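Local atomic coordinates of Lmo2125 protein (Listeria monocytogenes serovar 1/2a, PDB entry 5TU0), a protein that binds maltose as the solute-binding lipoprotein of a bacterial sugar-uptake system, probably handing the sugar on to a membrane transporter. Residues A[115-123]-A[251-259]; A[296-306]-A[313-324]. The protein carries 2 engineered substitutions. All coordinates share one frame; numbering follows the deposited sequence. Where two conformers were deposited one is given.

Contact 1 (A[115-123]-A[251-259]); sequences TLVLYYNKD and INYGVAKIP
Tyr-119 and Tyr-253 share one face of an antiparallel strand pair, and their first torsions aim the rings at each other: CG of Tyr-119 lies opposite its own carbonyl carbon (chi1 -74°), whereas CG of Tyr-253 sits between backbone N and carbonyl carbon (chi1 73°). The rings then stand side by side in an offset edge-to-face pair, the edge of Tyr-119 toward the face of Tyr-253, centroids 6.0 Å apart. Val-255 follows along the same face, its CG2 3.9 Å from Tyr-119 CD1 and its CG1 3.6 Å from Val-117 CG2. On the other face Tyr-120 lays its ring over Gly-254, whose CA is 4.1 Å from the ring centroid in a CH-pi contact; the methylene chain of Lys-122 passes the same glycine on its way to a salt bridge with Glu-327. Strand 253-256 pairs here with the end of the long strand 105-121, in the mixed sheet of this periplasmic-binding-protein fold, and strand 235-238 bonds to the other edge of 105-121. Leu-118 with Ala-256 and Tyr-120 with Gly-254 are the hydrogen-bonded pairs, the shortest of their four backbone bonds running from Gly-254 N to Tyr-120 O (2.7 Å). Beyond the strands, Asn-252 ND2 donates almost straight to Asp-123 OD1 (3.1 Å), arriving from above the carboxylate plane, and a water joins Asp-123 OD2 to Asn-252 N.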
loop_
_atom_site.group_PDB
_atom_site.type_symbol
_atom_site.label_atom_id
_atom_site.label_comp_id
_atom_site.label_asym_id
_atom_site.label_seq_id
_atom_site.Cartn_x
_atom_site.Cartn_y
_atom_site.Cartn_z
ATOM N N THR A 115 0.944 4.766 0.852
ATOM C CA THR A 115 -0.207 4.724 -0.007
ATOM C C THR A 115 0.190 5.430 -1.289
ATOM O O THR A 115 1.286 6.006 -1.383
ATOM C CB THR A 115 -1.453 5.391 0.629
ATOM O OG1 THR A 115 -2.602 5.155 -0.196
ATOM C CG2 THR A 115 -1.276 6.891 0.796
ATOM N N LEU A 116 -0.691 5.361 -2.266
ATOM C CA LEU A 116 -0.478 6.003 -3.544
ATOM C C LEU A 116 -0.514 7.523 -3.427
ATOM O O LEU A 116 -1.236 8.085 -2.609
ATOM C CB LEU A 116 -1.514 5.533 -4.562
ATOM C CG LEU A 116 -1.468 4.075 -4.993
ATOM C CD1 LEU A 116 -2.536 3.834 -6.052
ATOM C CD2 LEU A 116 -0.105 3.691 -5.538
ATOM N N VAL A 117 0.258 8.172 -4.291
ATOM C CA VAL A 117 0.386 9.614 -4.308
ATOM C C VAL A 117 0.436 10.080 -5.762
ATOM O O VAL A 117 0.437 9.256 -6.687
ATOM C CB VAL A 117 1.671 10.078 -3.554
ATOM C CG1 VAL A 117 1.614 9.676 -2.080
ATOM C CG2 VAL A 117 2.938 9.510 -4.185
ATOM N N LEU A 118 0.464 11.389 -5.960
ATOM C CA LEU A 118 0.601 11.954 -7.310
ATOM C C LEU A 118 2.025 12.500 -7.483
ATOM O O LEU A 118 2.440 13.425 -6.759
ATOM C CB LEU A 118 -0.381 13.101 -7.533
ATOM C CG LEU A 118 -0.333 13.707 -8.939
ATOM C CD1 LEU A 118 -1.085 12.810 -9.916
ATOM C CD2 LEU A 118 -0.891 15.120 -8.980
ATOM N N TYR A 119 2.780 11.916 -8.407
ATOM C CA TYR A 119 4.102 12.433 -8.766
ATOM C C TYR A 119 3.891 13.368 -9.924
ATOM O O TYR A 119 3.050 13.090 -10.779
ATOM C CB TYR A 119 5.035 11.334 -9.253
ATOM C CG TYR A 119 5.549 10.429 -8.177
ATOM C CD1 TYR A 119 6.631 10.811 -7.395
ATOM C CD2 TYR A 119 4.992 9.167 -7.972
ATOM C CE1 TYR A 119 7.121 9.983 -6.407
ATOM C CE2 TYR A 119 5.484 8.325 -7.001
ATOM C CZ TYR A 119 6.547 8.739 -6.216
ATOM O OH TYR A 119 7.031 7.924 -5.236
ATOM N N TYR A 120 4.622 14.478 -9.959
ATOM C CA TYR A 120 4.534 15.398 -11.112
ATOM C C TYR A 120 5.915 15.957 -11.403
ATOM O O TYR A 120 6.814 15.946 -10.542
ATOM C CB TYR A 120 3.492 16.524 -10.914
ATOM C CG TYR A 120 3.877 17.589 -9.917
ATOM C CD1 TYR A 120 3.751 17.369 -8.551
ATOM C CD2 TYR A 120 4.361 18.834 -10.344
ATOM C CE1 TYR A 120 4.116 18.345 -7.642
ATOM C CE2 TYR A 120 4.722 19.818 -9.433
ATOM C CZ TYR A 120 4.594 19.561 -8.086
ATOM O OH TYR A 120 4.951 20.522 -7.172
ATOM N N ASN A 121 6.078 16.424 -12.625
ATOM C CA ASN A 121 7.343 16.963 -13.081
ATOM C C ASN A 121 7.333 18.485 -12.970
ATOM O O ASN A 121 6.592 19.159 -13.708
ATOM C CB ASN A 121 7.572 16.519 -14.520
ATOM C CG ASN A 121 8.983 16.778 -14.990
ATOM O OD1 ASN A 121 9.653 17.709 -14.518
ATOM N ND2 ASN A 121 9.443 15.966 -15.935
ATOM N N LYS A 122 8.159 19.020 -12.054
ATOM C CA LYS A 122 8.247 20.459 -11.833
ATOM C C LYS A 122 8.803 21.232 -13.039
ATOM O O LYS A 122 8.622 22.456 -13.127
ATOM C CB LYS A 122 9.063 20.780 -10.577
ATOM C CG LYS A 122 8.524 20.173 -9.290
ATOM C CD LYS A 122 9.273 20.734 -8.093
ATOM C CE LYS A 122 8.771 20.173 -6.792
ATOM N NZ LYS A 122 9.546 20.757 -5.671
ATOM N N ASP A 123 9.486 20.543 -13.954
ATOM C CA ASP A 123 9.969 21.193 -15.194
ATOM C C ASP A 123 8.853 21.334 -16.236
ATOM O O ASP A 123 9.013 22.072 -17.209
ATOM C CB ASP A 123 11.144 20.437 -15.820
ATOM C CG ASP A 123 12.423 20.555 -15.008
ATOM O OD1 ASP A 123 12.530 21.480 -14.178
ATOM O OD2 ASP A 123 13.344 19.739 -15.235
ATOM N N ILE A 251 15.039 13.426 -12.531
ATOM C CA ILE A 251 13.818 14.150 -12.866
ATOM C C ILE A 251 13.547 15.132 -11.744
ATOM O O ILE A 251 13.619 14.769 -10.568
ATOM C CB ILE A 251 12.610 13.175 -12.998
ATOM C CG1 ILE A 251 12.775 12.265 -14.219
ATOM C CG2 ILE A 251 11.284 13.921 -13.108
ATOM C CD1 ILE A 251 12.696 12.992 -15.554
ATOM N N ASN A 252 13.255 16.381 -12.093
ATOM C CA ASN A 252 12.930 17.396 -11.088
ATOM C C ASN A 252 11.472 17.153 -10.681
ATOM O O ASN A 252 10.579 17.949 -11.003
ATOM C CB ASN A 252 13.135 18.806 -11.665
ATOM C CG ASN A 252 12.882 19.902 -10.648
ATOM O OD1 ASN A 252 12.829 19.657 -9.439
ATOM N ND2 ASN A 252 12.727 21.127 -11.135
ATOM N N TYR A 253 11.241 16.048 -9.972
ATOM C CA TYR A 253 9.881 15.648 -9.614
ATOM C C TYR A 253 9.393 16.289 -8.326
ATOM O O TYR A 253 10.173 16.681 -7.456
ATOM C CB TYR A 253 9.750 14.101 -9.522
ATOM C CG TYR A 253 10.405 13.475 -8.303
ATOM C CD1 TYR A 253 9.707 13.325 -7.114
ATOM C CD2 TYR A 253 11.726 13.065 -8.341
ATOM C CE1 TYR A 253 10.309 12.773 -5.994
ATOM C CE2 TYR A 253 12.345 12.519 -7.234
ATOM C CZ TYR A 253 11.638 12.373 -6.064
ATOM O OH TYR A 253 12.265 11.830 -4.973
ATOM N N GLY A 254 8.083 16.409 -8.227
ATOM C CA GLY A 254 7.428 16.910 -7.043
ATOM C C GLY A 254 6.391 15.865 -6.677
ATOM O O GLY A 254 6.034 15.028 -7.501
ATOM N N VAL A 255 5.924 15.903 -5.440
ATOM C CA VAL A 255 4.942 14.937 -4.983
ATOM C C VAL A 255 3.815 15.670 -4.272
ATOM O O VAL A 255 4.053 16.632 -3.509
ATOM C CB VAL A 255 5.563 13.889 -4.030
ATOM C CG1 VAL A 255 4.646 12.681 -3.898
ATOM C CG2 VAL A 255 6.932 13.443 -4.537
ATOM N N ALA A 256 2.598 15.178 -4.490
ATOM C CA ALA A 256 1.412 15.747 -3.886
ATOM C C ALA A 256 0.363 14.687 -3.577
ATOM O O ALA A 256 0.434 13.531 -4.049
ATOM C CB ALA A 256 0.821 16.794 -4.820
ATOM N N LYS A 257 -0.605 15.080 -2.754
ATOM C CA LYS A 257 -1.767 14.240 -2.518
ATOM C C LYS A 257 -2.418 13.989 -3.876
ATOM O O LYS A 257 -2.229 14.769 -4.817
ATOM C CB LYS A 257 -2.783 14.945 -1.606
ATOM C CG LYS A 257 -3.339 16.240 -2.197
ATOM C CD LYS A 257 -4.338 16.938 -1.284
ATOM C CE LYS A 257 -5.688 16.251 -1.277
ATOM N NZ LYS A 257 -6.393 16.339 -2.587
ATOM N N ILE A 258 -3.186 12.924 -3.978
ATOM C CA ILE A 258 -3.896 12.634 -5.225
ATOM C C ILE A 258 -4.980 13.729 -5.414
ATOM O O ILE A 258 -5.643 14.142 -4.451
ATOM C CB ILE A 258 -4.516 11.215 -5.217
ATOM C CG1 ILE A 258 -3.425 10.153 -4.923
ATOM C CG2 ILE A 258 -5.234 10.950 -6.535
ATOM C CD1 ILE A 258 -3.944 8.750 -4.685
ATOM N N PRO A 259 -5.129 14.251 -6.637
ATOM C CA PRO A 259 -6.130 15.294 -6.787
ATOM C C PRO A 259 -7.559 14.865 -6.425
ATOM O O PRO A 259 -7.919 13.696 -6.546
ATOM C CB PRO A 259 -6.022 15.677 -8.276
ATOM C CG PRO A 259 -4.642 15.278 -8.659
ATOM C CD PRO A 259 -4.350 14.050 -7.871
HETATM O O HOH W 1 13.271 17.123 -14.693
#

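Contact 2 (A[296-306]-A[313-324]); sequences TNQKNQETLYD and ANLKARDTAKSK
Hydrogen bonds from Asn-314 join the starts of the two helices. Its ND2 donates to Thr-296 O at 2.9 Å, with the carbonyl oxygen lying in the amide plane, and its backbone N donates to Gln-301 OE1 (2.8 Å) nearly straight and in the plane of that side-chain carbonyl. Gln-301 reaches it through a chain bent at chi2 (-97°), while its NE2 is held by Ala-111 O of strand 105-121. Asn-314 is also the N-cap of helix 315-323: OD1 accepts from Ala-317 N and, weakly, from Lys-316 N, so one amide both caps its own helix and grips the turn before helix 298-308. Farther along, Glu-302 OE2 takes two donors from opposite faces of its carboxylate, Thr-320 OG1 at 2.6 Å and Gln-298 NE2 at 2.9 Å. Segments 298-306 and 315-323 of the two helices run in the same general direction, their axes 37° apart and 8.3 Å at closest, with the short strand 311-312 in the connection between them. Van der Waals contacts lie between these bonds. Ala-317 CB lies 3.4 Å from Gln-301 CB, and Lys-316 CB packs against Gln-298 CD. Over the centre of the Tyr-305 ring sits Ala-321 CB, a CH-pi contact 3.7 Å from the centroid, while Lys-324 CG comes obliquely to the ring; the Tyr-305 hydroxyl is hydrogen-bonded to that of Thr-329.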
loop_
_atom_site.group_PDB
_atom_site.type_symbol
_atom_site.label_atom_id
_atom_site.label_comp_id
_atom_site.label_asym_id
_atom_site.label_seq_id
_atom_site.Cartn_x
_atom_site.Cartn_y
_atom_site.Cartn_z
ATOM N N THR A 296 8.754 0.446 17.918
ATOM C CA THR A 296 7.616 1.284 17.526
ATOM C C THR A 296 7.431 2.516 18.430
ATOM O O THR A 296 6.435 3.231 18.284
ATOM C CB THR A 296 6.285 0.487 17.387
ATOM O OG1 THR A 296 5.916 -0.102 18.642
ATOM C CG2 THR A 296 6.414 -0.590 16.351
ATOM N N ASN A 297 8.372 2.793 19.345
ATOM C CA ASN A 297 8.240 4.009 20.156
ATOM C C ASN A 297 8.652 5.220 19.311
ATOM O O ASN A 297 9.158 5.067 18.189
ATOM C CB ASN A 297 8.962 3.935 21.521
ATOM C CG ASN A 297 10.487 3.960 21.430
ATOM O OD1 ASN A 297 11.071 4.412 20.460
ATOM N ND2 ASN A 297 11.128 3.461 22.482
ATOM N N GLN A 298 8.434 6.416 19.836
ATOM C CA GLN A 298 8.719 7.638 19.070
ATOM C C GLN A 298 10.177 7.790 18.650
ATOM O O GLN A 298 10.451 8.092 17.504
ATOM C CB GLN A 298 8.295 8.878 19.852
ATOM C CG GLN A 298 8.563 10.175 19.089
ATOM C CD GLN A 298 8.076 11.402 19.824
ATOM O OE1 GLN A 298 7.493 11.308 20.896
ATOM N NE2 GLN A 298 8.299 12.565 19.228
ATOM N N LYS A 299 11.104 7.586 19.581
ATOM C CA LYS A 299 12.529 7.724 19.280
ATOM C C LYS A 299 12.965 6.827 18.107
ATOM O O LYS A 299 13.576 7.301 17.140
ATOM C CB LYS A 299 13.378 7.403 20.535
ATOM C CG LYS A 299 14.877 7.614 20.354
ATOM C CD LYS A 299 15.640 7.416 21.662
ATOM C CE LYS A 299 17.125 7.712 21.509
ATOM N NZ LYS A 299 17.802 6.762 20.578
ATOM N N ASN A 300 12.617 5.548 18.178
ATOM C CA ASN A 300 13.066 4.590 17.162
ATOM C C ASN A 300 12.324 4.748 15.849
ATOM O O ASN A 300 12.881 4.497 14.794
ATOM C CB ASN A 300 13.013 3.169 17.710
ATOM C CG ASN A 300 13.970 2.975 18.862
ATOM O OD1 ASN A 300 15.175 3.271 18.749
ATOM N ND2 ASN A 300 13.447 2.509 19.987
ATOM N N GLN A 301 11.073 5.195 15.917
ATOM C CA GLN A 301 10.316 5.491 14.696
ATOM C C GLN A 301 10.902 6.726 13.984
ATOM O O GLN A 301 10.954 6.775 12.756
ATOM C CB GLN A 301 8.839 5.632 15.022
ATOM C CG GLN A 301 8.185 4.278 15.230
ATOM C CD GLN A 301 7.495 3.787 13.970
ATOM O OE1 GLN A 301 6.387 4.212 13.692
ATOM N NE2 GLN A 301 8.137 2.883 13.217
ATOM N N GLU A 302 11.383 7.699 14.755
ATOM C CA GLU A 302 12.046 8.871 14.160
ATOM C C GLU A 302 13.369 8.449 13.524
ATOM O O GLU A 302 13.693 8.890 12.418
ATOM C CB GLU A 302 12.236 10.007 15.175
ATOM C CG GLU A 302 10.904 10.626 15.551
ATOM C CD GLU A 302 10.978 11.729 16.585
ATOM O OE1 GLU A 302 12.081 12.035 17.115
ATOM O OE2 GLU A 302 9.893 12.284 16.860
ATOM N N THR A 303 14.116 7.573 14.193
ATOM C CA THR A 303 15.371 7.074 13.602
ATOM C C THR A 303 15.068 6.293 12.301
ATOM O O THR A 303 15.799 6.412 11.314
ATOM C CB THR A 303 16.156 6.185 14.577
ATOM O OG1 THR A 303 16.471 6.948 15.749
ATOM C CG2 THR A 303 17.436 5.671 13.941
ATOM N N LEU A 304 13.991 5.515 12.302
ATOM C CA LEU A 304 13.606 4.776 11.084
ATOM C C LEU A 304 13.445 5.745 9.917
ATOM O O LEU A 304 13.997 5.523 8.837
ATOM C CB LEU A 304 12.301 3.996 11.281
ATOM C CG LEU A 304 11.766 3.261 10.039
ATOM C CD1 LEU A 304 12.699 2.140 9.615
ATOM C CD2 LEU A 304 10.366 2.734 10.312
ATOM N N TYR A 305 12.695 6.821 10.136
ATOM C CA TYR A 305 12.478 7.812 9.085
ATOM C C TYR A 305 13.784 8.482 8.670
ATOM O O TYR A 305 14.032 8.723 7.486
ATOM C CB TYR A 305 11.472 8.883 9.517
ATOM C CG TYR A 305 11.273 9.931 8.445
ATOM C CD1 TYR A 305 10.494 9.658 7.323
ATOM C CD2 TYR A 305 11.888 11.179 8.530
ATOM C CE1 TYR A 305 10.327 10.593 6.319
ATOM C CE2 TYR A 305 11.721 12.124 7.526
ATOM C CZ TYR A 305 10.926 11.816 6.426
ATOM O OH TYR A 305 10.740 12.732 5.426
ATOM N N ASP A 306 14.611 8.796 9.662
ATOM C CA ASP A 306 15.887 9.417 9.387
ATOM C C ASP A 306 16.772 8.551 8.484
ATOM O O ASP A 306 17.429 9.070 7.594
ATOM C CB ASP A 306 16.635 9.714 10.702
ATOM C CG ASP A 306 16.034 10.878 11.496
ATOM O OD1 ASP A 306 15.265 11.685 10.945
ATOM O OD2 ASP A 306 16.372 11.012 12.692
ATOM N N ALA A 313 4.522 4.856 11.413
ATOM C CA ALA A 313 3.159 4.581 11.852
ATOM C C ALA A 313 2.868 5.346 13.143
ATOM O O ALA A 313 1.780 5.876 13.318
ATOM C CB ALA A 313 2.967 3.094 12.079
ATOM N N ASN A 314 3.850 5.397 14.043
ATOM C CA ASN A 314 3.710 6.103 15.335
ATOM C C ASN A 314 3.388 7.564 15.028
ATOM O O ASN A 314 4.127 8.210 14.290
ATOM C CB ASN A 314 5.013 5.945 16.163
ATOM C CG ASN A 314 4.962 6.644 17.503
ATOM O OD1 ASN A 314 4.640 7.829 17.578
ATOM N ND2 ASN A 314 5.320 5.926 18.577
ATOM N N LEU A 315 2.272 8.062 15.564
ATOM C CA LEU A 315 1.813 9.425 15.259
ATOM C C LEU A 315 2.769 10.532 15.709
ATOM O O LEU A 315 2.933 11.519 14.997
ATOM C CB LEU A 315 0.412 9.670 15.831
ATOM C CG LEU A 315 -0.693 8.794 15.240
ATOM C CD1 LEU A 315 -2.009 8.983 15.981
ATOM C CD2 LEU A 315 -0.878 9.057 13.756
ATOM N N LYS A 316 3.401 10.376 16.879
ATOM C CA LYS A 316 4.343 11.389 17.352
ATOM C C LYS A 316 5.500 11.468 16.348
ATOM O O LYS A 316 5.959 12.556 15.990
ATOM C CB LYS A 316 4.898 11.062 18.754
ATOM C CG LYS A 316 3.911 10.670 19.864
ATOM C CD LYS A 316 2.937 11.754 20.298
ATOM C CE LYS A 316 1.625 11.775 19.516
ATOM N NZ LYS A 316 0.745 10.589 19.785
ATOM N N ALA A 317 5.978 10.300 15.911
ATOM C CA ALA A 317 7.063 10.209 14.926
ATOM C C ALA A 317 6.606 10.682 13.551
ATOM O O ALA A 317 7.386 11.255 12.802
ATOM C CB ALA A 317 7.591 8.788 14.831
ATOM N N ARG A 318 5.339 10.431 13.214
ATOM C CA ARG A 318 4.820 10.865 11.910
ATOM C C ARG A 318 4.756 12.403 11.819
ATOM O O ARG A 318 5.034 12.972 10.760
ATOM C CB ARG A 318 3.454 10.248 11.631
ATOM C CG ARG A 318 3.026 10.368 10.180
ATOM C CD ARG A 318 1.628 9.810 9.973
ATOM N NE ARG A 318 1.444 8.465 10.531
ATOM C CZ ARG A 318 0.287 7.804 10.517
ATOM N NH1 ARG A 318 -0.788 8.344 9.959
ATOM N NH2 ARG A 318 0.207 6.602 11.082
ATOM N N ASP A 319 4.388 13.063 12.920
ATOM C CA ASP A 319 4.386 14.540 12.982
ATOM C C ASP A 319 5.802 15.082 12.791
ATOM O O ASP A 319 6.003 16.048 12.052
ATOM C CB ASP A 319 3.825 15.060 14.310
ATOM C CG ASP A 319 2.313 14.906 14.421
ATOM O OD1 ASP A 319 1.648 14.588 13.406
ATOM O OD2 ASP A 319 1.777 15.129 15.529
ATOM N N THR A 320 6.781 14.462 13.457
ATOM C CA THR A 320 8.165 14.868 13.303
ATOM C C THR A 320 8.594 14.714 11.828
ATOM O O THR A 320 9.304 15.563 11.286
ATOM C CB THR A 320 9.108 14.045 14.199
ATOM O OG1 THR A 320 8.751 14.225 15.577
ATOM C CG2 THR A 320 10.566 14.475 14.000
ATOM N N ALA A 321 8.167 13.632 11.183
ATOM C CA ALA A 321 8.535 13.407 9.775
ATOM C C ALA A 321 7.936 14.485 8.894
ATOM O O ALA A 321 8.620 15.009 8.018
ATOM C CB ALA A 321 8.105 12.030 9.312
ATOM N N LYS A 322 6.669 14.819 9.149
ATOM C CA LYS A 322 5.962 15.874 8.413
ATOM C C LYS A 322 6.681 17.238 8.492
ATOM O O LYS A 322 6.733 17.973 7.500
ATOM C CB LYS A 322 4.523 16.022 8.931
ATOM C CG LYS A 322 3.703 17.072 8.194
ATOM C CD LYS A 322 2.261 17.134 8.670
ATOM C CE LYS A 322 1.528 18.275 7.971
ATOM N NZ LYS A 322 0.063 18.323 8.260
ATOM N N SER A 323 7.228 17.551 9.668
ATOM C CA SER A 323 7.948 18.804 9.895
ATOM C C SER A 323 9.223 18.947 9.062
ATOM O O SER A 323 9.728 20.059 8.898
ATOM C CB SER A 323 8.297 18.938 11.378
ATOM O OG SER A 323 7.125 18.938 12.172
ATOM N N LYS A 324 9.745 17.835 8.544
ATOM C CA LYS A 324 10.971 17.856 7.704
ATOM C C LYS A 324 10.666 18.466 6.344
ATOM O O LYS A 324 11.574 18.785 5.588
ATOM C CB LYS A 324 11.558 16.457 7.477
ATOM C CG LYS A 324 11.907 15.662 8.728
ATOM C CD LYS A 324 12.886 16.355 9.646
ATOM C CE LYS A 324 13.199 15.453 10.824
ATOM N NZ LYS A 324 14.126 16.106 11.785
#

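In the fold
From the N terminus, strand 105-121 is the first element to enter either contact, and it serves both. Its far end enters contact 1, which closes only after 127 intervening residues, 56 of them helical, when the chain returns as strand 253-256. Strand 272-278 and helix 285-295 then lead into contact 2, a local closure of six residues around the short strand 311-312. The contacts follow in series, neither nested nor crossed. Their centres lie 22 Å apart and their nearest atoms about 9 Å apart. Ala-111 of strand 105-121 hydrogen-bonds to the backbone of Ala-313 and to the side chain of Gln-301, so this strand links the helix pair to the sheet region of contact 1, where the side chain of Leu-116 lies about 7 Å from a bound glucose unit.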